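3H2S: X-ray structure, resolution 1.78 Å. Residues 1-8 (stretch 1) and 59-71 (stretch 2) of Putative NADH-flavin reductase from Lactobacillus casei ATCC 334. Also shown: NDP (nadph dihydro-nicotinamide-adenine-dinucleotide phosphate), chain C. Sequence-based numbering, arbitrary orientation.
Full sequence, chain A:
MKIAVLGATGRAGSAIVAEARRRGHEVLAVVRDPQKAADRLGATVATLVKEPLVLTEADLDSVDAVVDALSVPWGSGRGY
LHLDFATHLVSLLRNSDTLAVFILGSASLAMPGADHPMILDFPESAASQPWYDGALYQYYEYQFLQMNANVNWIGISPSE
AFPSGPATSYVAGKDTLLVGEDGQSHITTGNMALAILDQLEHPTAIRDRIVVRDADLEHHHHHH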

HETATM    1  N   MSE A   1     -14.855  24.103   4.602  1.00 19.25           N
HETATM    2  CA  MSE A   1     -14.507  22.974   3.698  1.00 18.81           C
HETATM    3  C   MSE A   1     -15.199  21.697   4.172  1.00 16.32           C
HETATM    4  O   MSE A   1     -15.712  21.644   5.292  1.00 18.55           O
ATOM      5  N   LYS A   2     -15.221  20.680   3.316  1.00 10.27           N
ATOM      6  CA  LYS A   2     -15.816  19.407   3.675  1.00 12.30           C
ATOM      7  C   LYS A   2     -14.761  18.367   4.045  1.00  9.95           C
ATOM      8  O   LYS A   2     -13.780  18.164   3.316  1.00 11.79           O
ATOM      9  N   ILE A   3     -14.927  17.780   5.223  1.00  9.58           N
ATOM     10  CA  ILE A   3     -13.904  16.914   5.803  1.00 10.35           C
ATOM     11  C   ILE A   3     -14.534  15.559   6.107  1.00 10.41           C
ATOM     12  O   ILE A   3     -15.481  15.470   6.895  1.00 12.42           O
ATOM     13  N   ALA A   4     -14.019  14.507   5.472  1.00 11.29           N
ATOM     14  CA  ALA A   4     -14.378  13.137   5.846  1.00 10.12           C
ATOM     15  C   ALA A   4     -13.464  12.672   6.964  1.00  9.79           C
ATOM     16  O   ALA A   4     -12.241  12.801   6.859  1.00  7.76           O
ATOM     17  N   VAL A   5     -14.047  12.155   8.047  1.00  7.58           N
ATOM     18  CA  VAL A   5     -13.242  11.631   9.149  1.00  8.71           C
ATOM     19  C   VAL A   5     -13.398  10.118   9.237  1.00  8.34           C
ATOM     20  O   VAL A   5     -14.505   9.601   9.497  1.00 10.46           O
ATOM     21  N   LEU A   6     -12.306   9.400   8.981  1.00  6.29           N
ATOM     22  CA  LEU A   6     -12.306   7.951   9.146  1.00  7.77           C
ATOM     23  C   LEU A   6     -11.966   7.621  10.598  1.00  9.05           C
ATOM     24  O   LEU A   6     -11.112   8.265  11.196  1.00 11.86           O
ATOM     25  N   GLY A   7     -12.699   6.685  11.195  1.00  8.29           N
ATOM     26  CA  GLY A   7     -12.559   6.447  12.626  1.00  8.77           C
ATOM     27  C   GLY A   7     -13.104   7.628  13.430  1.00 10.49           C
ATOM     28  O   GLY A   7     -12.628   7.909  14.527  1.00  8.53           O
ATOM     29  N   ALA A   8     -14.188   8.215  12.933  1.00  8.13           N
ATOM     30  CA  ALA A   8     -14.841   9.374  13.559  1.00 11.03           C
ATOM     31  C   ALA A   8     -15.416   9.096  14.957  1.00 11.73           C
ATOM     32  O   ALA A   8     -15.508   9.999  15.777  1.00 10.77           O
ATOM     33  N   ASP A  59     -17.367   8.309  -3.223  1.00 19.67           N
ATOM     34  CA  ASP A  59     -17.657   8.629  -1.822  1.00 18.44           C
ATOM     35  C   ASP A  59     -16.920   9.889  -1.387  1.00 19.87           C
ATOM     36  O   ASP A  59     -17.354  10.586  -0.466  1.00 20.36           O
ATOM     37  N   LEU A  60     -15.737  10.096  -1.955  1.00 19.55           N
ATOM     38  CA  LEU A  60     -14.827  11.127  -1.478  1.00 26.00           C
ATOM     39  C   LEU A  60     -14.772  12.360  -2.380  1.00 30.43           C
ATOM     40  O   LEU A  60     -14.023  13.288  -2.108  1.00 30.87           O
ATOM     41  N   ASP A  61     -15.523  12.365  -3.474  1.00 34.75           N
ATOM     42  CA  ASP A  61     -15.322  13.417  -4.468  1.00 40.67           C
ATOM     43  C   ASP A  61     -15.885  14.778  -4.060  1.00 36.95           C
ATOM     44  O   ASP A  61     -15.385  15.818  -4.497  1.00 37.87           O
ATOM     45  N   SER A  62     -16.841  14.777  -3.138  1.00 31.10           N
ATOM     46  CA  SER A  62     -17.349  16.035  -2.600  1.00 29.14           C
ATOM     47  C   SER A  62     -16.495  16.603  -1.462  1.00 25.85           C
ATOM     48  O   SER A  62     -16.745  17.720  -0.995  1.00 26.40           O
ATOM     49  N   VAL A  63     -15.527  15.831  -0.979  1.00 20.90           N
ATOM     50  CA  VAL A  63     -14.750  16.258   0.191  1.00 16.92           C
ATOM     51  C   VAL A  63     -13.423  16.943  -0.183  1.00 16.52           C
ATOM     52  O   VAL A  63     -12.781  16.594  -1.180  1.00 17.75           O
ATOM     53  N   ASP A  64     -13.041  17.938   0.613  1.00 13.39           N
ATOM     54  CA  ASP A  64     -11.813  18.698   0.402  1.00 11.20           C
ATOM     55  C   ASP A  64     -10.644  18.091   1.191  1.00 11.17           C
ATOM     56  O   ASP A  64      -9.472  18.275   0.840  1.00  9.92           O
ATOM     57  N   ALA A  65     -10.974  17.379   2.261  1.00  8.73           N
ATOM     58  CA  ALA A  65      -9.969  16.743   3.103  1.00  9.93           C
ATOM     59  C   ALA A  65     -10.489  15.454   3.726  1.00 10.35           C
ATOM     60  O   ALA A  65     -11.694  15.296   3.974  1.00 10.44           O
ATOM     61  N   VAL A  66      -9.548  14.581   4.051  1.00  9.03           N
ATOM     62  CA  VAL A  66      -9.826  13.328   4.740  1.00 10.04           C
ATOM     63  C   VAL A  66      -8.870  13.189   5.915  1.00  8.44           C
ATOM     64  O   VAL A  66      -7.677  13.472   5.792  1.00 11.23           O
ATOM     65  N   VAL A  67      -9.388  12.750   7.056  1.00  6.14           N
ATOM     66  CA  VAL A  67      -8.522  12.459   8.182  1.00  6.71           C
ATOM     67  C   VAL A  67      -8.611  10.987   8.545  1.00  5.84           C
ATOM     68  O   VAL A  67      -9.709  10.452   8.728  1.00  8.60           O
ATOM     69  N   ASP A  68      -7.462  10.321   8.591  1.00  7.37           N
ATOM     70  CA  ASP A  68      -7.404   8.905   8.980  1.00  8.38           C
ATOM     71  C   ASP A  68      -7.144   8.768  10.493  1.00 10.59           C
ATOM     72  O   ASP A  68      -6.013   8.916  10.952  1.00  8.82           O
ATOM     73  N   ALA A  69      -8.216   8.586  11.267  1.00  7.90           N
ATOM     74  CA  ALA A  69      -8.084   8.377  12.705  1.00  7.21           C
ATOM     75  C   ALA A  69      -8.470   6.961  13.105  1.00  8.02           C
ATOM     76  O   ALA A  69      -8.928   6.728  14.223  1.00  8.08           O
ATOM     77  N   LEU A  70      -8.337   6.023  12.173  1.00  7.48           N
ATOM     78  CA  LEU A  70      -8.639   4.617  12.449  1.00  7.67           C
ATOM     79  C   LEU A  70      -7.533   3.999  13.286  1.00  9.97           C
ATOM     80  O   LEU A  70      -6.363   4.398  13.180  1.00  8.91           O
ATOM     81  N   SER A  71      -7.895   2.985  14.071  1.00  8.30           N
ATOM     82  CA  SER A  71      -6.903   2.230  14.822  1.00  9.85           C
ATOM     83  C   SER A  71      -7.223   0.743  14.893  1.00 10.51           C
ATOM     84  O   SER A  71      -8.249   0.289  14.373  1.00 14.53           O
TER

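What holds the two strands side by side? Residues 2-6 and 65-68 run parallel, so Ala-4 and Leu-6 each send N-H and C=O to different residues. Ala-4 N donates to Ala-65 O (2.9 Å) and Ala-4 O accepts from Val-67 N (2.9 Å); Leu-6 N then donates to Val-67 O (2.8 Å) and Leu-6 O accepts from Ala-69 N (2.9 Å). At the start of the ladder Lys-2 O takes two donors, Asp-64 N at 2.8 Å and Ala-65 N at 3.1 Å. Between these rungs, the CA-H groups of Ile-3 and Val-66 approach carbonyl oxygens: Ile-3 CA lies 3.3 Å from Ala-65 O, and Val-66 CA 3.3 Å from Ala-4 O. Both oxygens already accept an amide hydrogen, so these contacts supplement the ladder.

Which side chains take part in polar contacts near the beginning of the ladder? Asp-64, chi1 m, points toward stretch 1, and its OD1 accepts from Lys-2 N at 2.8 Å in an almost straight bond of 174°. The carboxylate thus supplies an acceptor to the amide of Lys-2, while the backbone N of the same aspartate donates to Lys-2 O. The Lys-2 side chain leaves sideways and is fully extended, all four chi angles t. That reach brings Lys-2 NZ to Ser-62 OG, to which it donates a hydrogen bond of 2.9 Å; the serine is in the p rotamer. On the way, Lys-2 CE passes 4.0 Å from Val-63 CG1, so the aliphatic part of the lysine lies against a valine.

How do the apolar side chains divide between the two faces of the sheet? Ile-3 (m), Val-5 (t), Ala-65 and Val-67 (t) share one face, where Ile-3 CG2 meets Val-67 CG2 at 4.1 Å. Selenomethionine Met-1 also reaches Ala-65, with SE 4.1 Å from Ala-65 CB. The other face carries Ala-4, Leu-6, Val-66 and Asp-68. The small Ala-4 meets three side chains of stretch 2 there: its CB lies 4.0 Å from Leu-60 CD2, 4.1 Å from Val-63 CG1 and 4.2 Å from Val-66 CG2. Leu-6, chi1 m with chi2 between wells, places CD1 4.1 Å from Val-66 CG1 and CB 3.9 Å from Leu-70 CD1.

What happens where the strands give way to the NDP site? Asp-68, chi1 t, uses OD1 to accept from Leu-70 N at 3.1 Å, satisfying a backbone donor just beyond its strand. Leu-70 (m, t) brings CD2 within 3.5 Å of Gly-7 N. Gly-7 has a positive phi of 69°, which favours glycine, and an ideal CB there would clash with Ala-69 O and Leu-70 N. The bare CA also comes close to the cofactor, with Gly-7 CA 3.3 Å from NDP O3B. Ser-71 N makes a weak hydrogen bond to NDP O4B at 3.3 Å, so both stretches contribute to the surroundings of the bound NADPH.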

HETATM    1  CB  MSE A   1     -12.980  22.777   3.648  1.00 16.00           C
HETATM    2  CG  MSE A   1     -12.420  21.821   4.712  1.00 17.33           C
HETATM    3 SE   MSE A   1     -10.459  21.627   4.649  1.00 26.74          SE
HETATM    4  CE  MSE A   1     -10.225  21.566   2.701  1.00 44.75           C
ATOM      5  CB  LYS A   2     -16.725  18.881   2.560  1.00 12.09           C
ATOM      6  CG  LYS A   2     -17.501  17.651   2.979  1.00 14.63           C
ATOM      7  CD  LYS A   2     -18.499  17.214   1.931  1.00 21.59           C
ATOM      8  CE  LYS A   2     -19.278  16.010   2.414  1.00 25.11           C
ATOM      9  NZ  LYS A   2     -20.331  15.630   1.433  1.00 27.62           N
ATOM     10  CB  ILE A   3     -13.331  17.515   7.136  1.00 11.69           C
ATOM     11  CG1 ILE A   3     -12.881  18.966   6.953  1.00 11.61           C
ATOM     12  CG2 ILE A   3     -12.185  16.649   7.674  1.00 10.15           C
ATOM     13  CD1 ILE A   3     -12.266  19.603   8.227  1.00 10.60           C
ATOM     14  CB  ALA A   4     -14.259  12.199   4.641  1.00  9.28           C
ATOM     15  CB  VAL A   5     -13.627  12.288  10.488  1.00  8.73           C
ATOM     16  CG1 VAL A   5     -12.794  11.717  11.636  1.00  6.31           C
ATOM     17  CG2 VAL A   5     -13.505  13.813  10.382  1.00  5.69           C
ATOM     18  CB  LEU A   6     -11.277   7.307   8.222  1.00  8.78           C
ATOM     19  CG  LEU A   6     -11.589   7.023   6.742  1.00 19.15           C
ATOM     20  CD1 LEU A   6     -12.490   8.031   6.070  1.00 20.09           C
ATOM     21  CD2 LEU A   6     -10.282   6.819   5.957  1.00 15.65           C
ATOM     22  CB  ALA A   8     -15.939   9.928  12.632  1.00 10.84           C
ATOM     23  CB  ASP A  59     -17.269   7.462  -0.894  1.00 19.36           C
ATOM     24  CG  ASP A  59     -18.189   6.265  -1.033  1.00 21.52           C
ATOM     25  OD1 ASP A  59     -19.374   6.460  -1.380  1.00 22.65           O
ATOM     26  OD2 ASP A  59     -17.704   5.117  -0.859  1.00 21.05           O
ATOM     27  CB  LEU A  60     -13.415  10.561  -1.284  1.00 24.75           C
ATOM     28  CG  LEU A  60     -13.156   9.716  -0.035  1.00 29.46           C
ATOM     29  CD1 LEU A  60     -11.668   9.578   0.231  1.00 27.33           C
ATOM     30  CD2 LEU A  60     -13.870  10.284   1.177  1.00 31.66           C
ATOM     31  CB  ASP A  61     -15.816  13.004  -5.856  1.00 44.27           C
ATOM     32  CG  ASP A  61     -14.983  13.623  -6.976  1.00 56.56           C
ATOM     33  OD1 ASP A  61     -14.032  14.378  -6.665  1.00 67.63           O
ATOM     34  OD2 ASP A  61     -15.272  13.353  -8.163  1.00 65.01           O
ATOM     35  CB  SER A  62     -18.805  15.891  -2.149  1.00 31.35           C
ATOM     36  OG  SER A  62     -18.894  15.067  -1.003  1.00 32.13           O
ATOM     37  CB  VAL A  63     -14.513  15.106   1.198  1.00 18.08           C
ATOM     38  CG1 VAL A  63     -15.801  14.304   1.427  1.00 11.83           C
ATOM     39  CG2 VAL A  63     -13.402  14.220   0.728  1.00 22.48           C
ATOM     40  CB  ASP A  64     -12.032  20.164   0.814  1.00 12.37           C
ATOM     41  CG  ASP A  64     -13.199  20.810   0.084  1.00 17.67           C
ATOM     42  OD1 ASP A  64     -14.229  21.121   0.734  1.00 16.48           O
ATOM     43  OD2 ASP A  64     -13.090  21.011  -1.148  1.00 21.77           O
ATOM     44  CB  ALA A  65      -9.511  17.682   4.200  1.00  9.49           C
ATOM     45  CB  VAL A  66      -9.635  12.110   3.797  1.00 10.77           C
ATOM     46  CG1 VAL A  66      -9.937  10.812   4.553  1.00 10.76           C
ATOM     47  CG2 VAL A  66     -10.563  12.239   2.593  1.00 11.07           C
ATOM     48  CB  VAL A  67      -8.870  13.329   9.416  1.00  6.75           C
ATOM     49  CG1 VAL A  67      -7.925  12.973  10.594  1.00  6.72           C
ATOM     50  CG2 VAL A  67      -8.763  14.805   9.056  1.00  8.74           C
ATOM     51  CB  ASP A  68      -6.343   8.155   8.151  1.00  8.90           C
ATOM     52  CG  ASP A  68      -6.202   6.682   8.536  1.00 13.53           C
ATOM     53  OD1 ASP A  68      -6.768   6.253   9.563  1.00 14.68           O
ATOM     54  OD2 ASP A  68      -5.490   5.942   7.797  1.00 16.10           O
ATOM     55  CB  ALA A  69      -8.958   9.399  13.475  1.00 11.14           C
ATOM     56  CB  LEU A  70      -8.781   3.832  11.133  1.00  5.91           C
ATOM     57  CG  LEU A  70      -9.970   4.189  10.249  1.00  3.59           C
ATOM     58  CD1 LEU A  70      -9.684   3.810   8.787  1.00  8.50           C
ATOM     59  CD2 LEU A  70     -11.265   3.564  10.753  1.00  7.82           C
ATOM     60  CB  SER A  71      -6.741   2.797  16.227  1.00 13.50           C
ATOM     61  OG  SER A  71      -5.464   2.445  16.745  1.00 13.82           O
TER
HETATM   62  PA  NDP C 301      -9.731   4.327  18.777  1.00 15.04           P
HETATM   63  O1A NDP C 301      -9.324   2.929  19.326  1.00 12.73           O
HETATM   64  O2A NDP C 301     -10.471   5.253  19.680  1.00  9.47           O
HETATM   65  O5B NDP C 301     -10.717   3.720  17.540  1.00 29.10           O
HETATM   66  C5B NDP C 301     -10.320   4.332  16.287  1.00 25.25           C
HETATM   67  C4B NDP C 301     -11.451   4.132  15.205  1.00 12.08           C
HETATM   68  O4B NDP C 301     -11.177   2.938  14.499  1.00 10.89           O
HETATM   69  C3B NDP C 301     -12.869   3.916  15.835  1.00 14.19           C
HETATM   70  O3B NDP C 301     -13.701   4.860  15.236  1.00 15.92           O
HETATM   71  C2B NDP C 301     -13.225   2.446  15.366  1.00 13.50           C
HETATM   72  O2B NDP C 301     -14.561   2.165  15.143  1.00 15.08           O
HETATM   73  C1B NDP C 301     -12.388   2.407  14.050  1.00 11.85           C
HETATM   74  N9A NDP C 301     -12.120   1.017  13.646  1.00 13.22           N
HETATM   75  C8A NDP C 301     -11.301   0.117  14.375  1.00 16.22           C
HETATM   76  N7A NDP C 301     -11.188  -1.076  13.788  1.00 16.77           N
HETATM   77  C5A NDP C 301     -11.941  -0.949  12.601  1.00 17.08           C
HETATM   78  C6A NDP C 301     -12.159  -1.880  11.570  1.00 14.64           C
HETATM   79  N6A NDP C 301     -11.627  -3.128  11.692  1.00 19.27           N
HETATM   80  N1A NDP C 301     -13.145  -1.607  10.641  1.00 15.62           N
HETATM   81  C2A NDP C 301     -13.608  -0.323  10.600  1.00 10.46           C
HETATM   82  N3A NDP C 301     -13.313   0.727  11.425  1.00 17.66           N
HETATM   83  C4A NDP C 301     -12.521   0.344  12.484  1.00 16.10           C
HETATM   84  O3  NDP C 301      -8.283   4.892  18.508  1.00 13.94           O
HETATM   85  PN  NDP C 301      -7.370   6.178  18.893  1.00 12.69           P
HETATM   86  O1N NDP C 301      -8.209   7.450  18.667  1.00  9.79           O
HETATM   87  O2N NDP C 301      -7.024   5.943  20.331  1.00 13.11           O
HETATM   88  O5D NDP C 301      -6.070   6.295  17.912  1.00 14.73           O
HETATM   89  C5D NDP C 301      -6.092   7.063  16.705  1.00 12.53           C
HETATM   90  C4D NDP C 301      -4.688   6.973  16.082  1.00  9.36           C
HETATM   91  O4D NDP C 301      -3.786   7.310  17.122  1.00 12.34           O
HETATM   92  C3D NDP C 301      -4.240   5.599  15.500  1.00 11.45           C
HETATM   93  O3D NDP C 301      -3.427   5.791  14.401  1.00 11.90           O
HETATM   94  C2D NDP C 301      -3.481   4.993  16.737  1.00 15.02           C
HETATM   95  O2D NDP C 301      -2.484   4.089  16.333  1.00 14.55           O
HETATM   96  C1D NDP C 301      -2.797   6.316  17.238  1.00  9.92           C
HETATM   97  N1N NDP C 301      -2.226   6.145  18.572  1.00 14.14           N
HETATM   98  C2N NDP C 301      -0.772   6.205  18.661  1.00 13.62           C
HETATM   99  C3N NDP C 301      -0.197   5.788  20.016  1.00 15.60           C
HETATM  100  C7N NDP C 301       1.198   6.364  20.184  1.00 22.49           C
HETATM  101  O7N NDP C 301       1.973   6.363  19.238  1.00 27.19           O
HETATM  102  N7N NDP C 301       1.621   6.727  21.455  1.00 28.15           N
HETATM  103  C4N NDP C 301      -1.062   5.908  21.254  1.00 14.22           C
HETATM  104  C5N NDP C 301      -2.510   5.545  21.041  1.00 14.98           C
HETATM  105  C6N NDP C 301      -3.102   5.751  19.665  1.00 14.77           C
HETATM  106  P2B NDP C 301     -15.563   1.869  16.394  1.00 18.35           P
HETATM  107  O1X NDP C 301     -15.802   3.209  17.179  1.00 18.31           O
HETATM  108  O2X NDP C 301     -16.969   1.555  15.759  1.00 16.22           O
HETATM  109  O3X NDP C 301     -15.048   0.798  17.294  1.00 21.30           O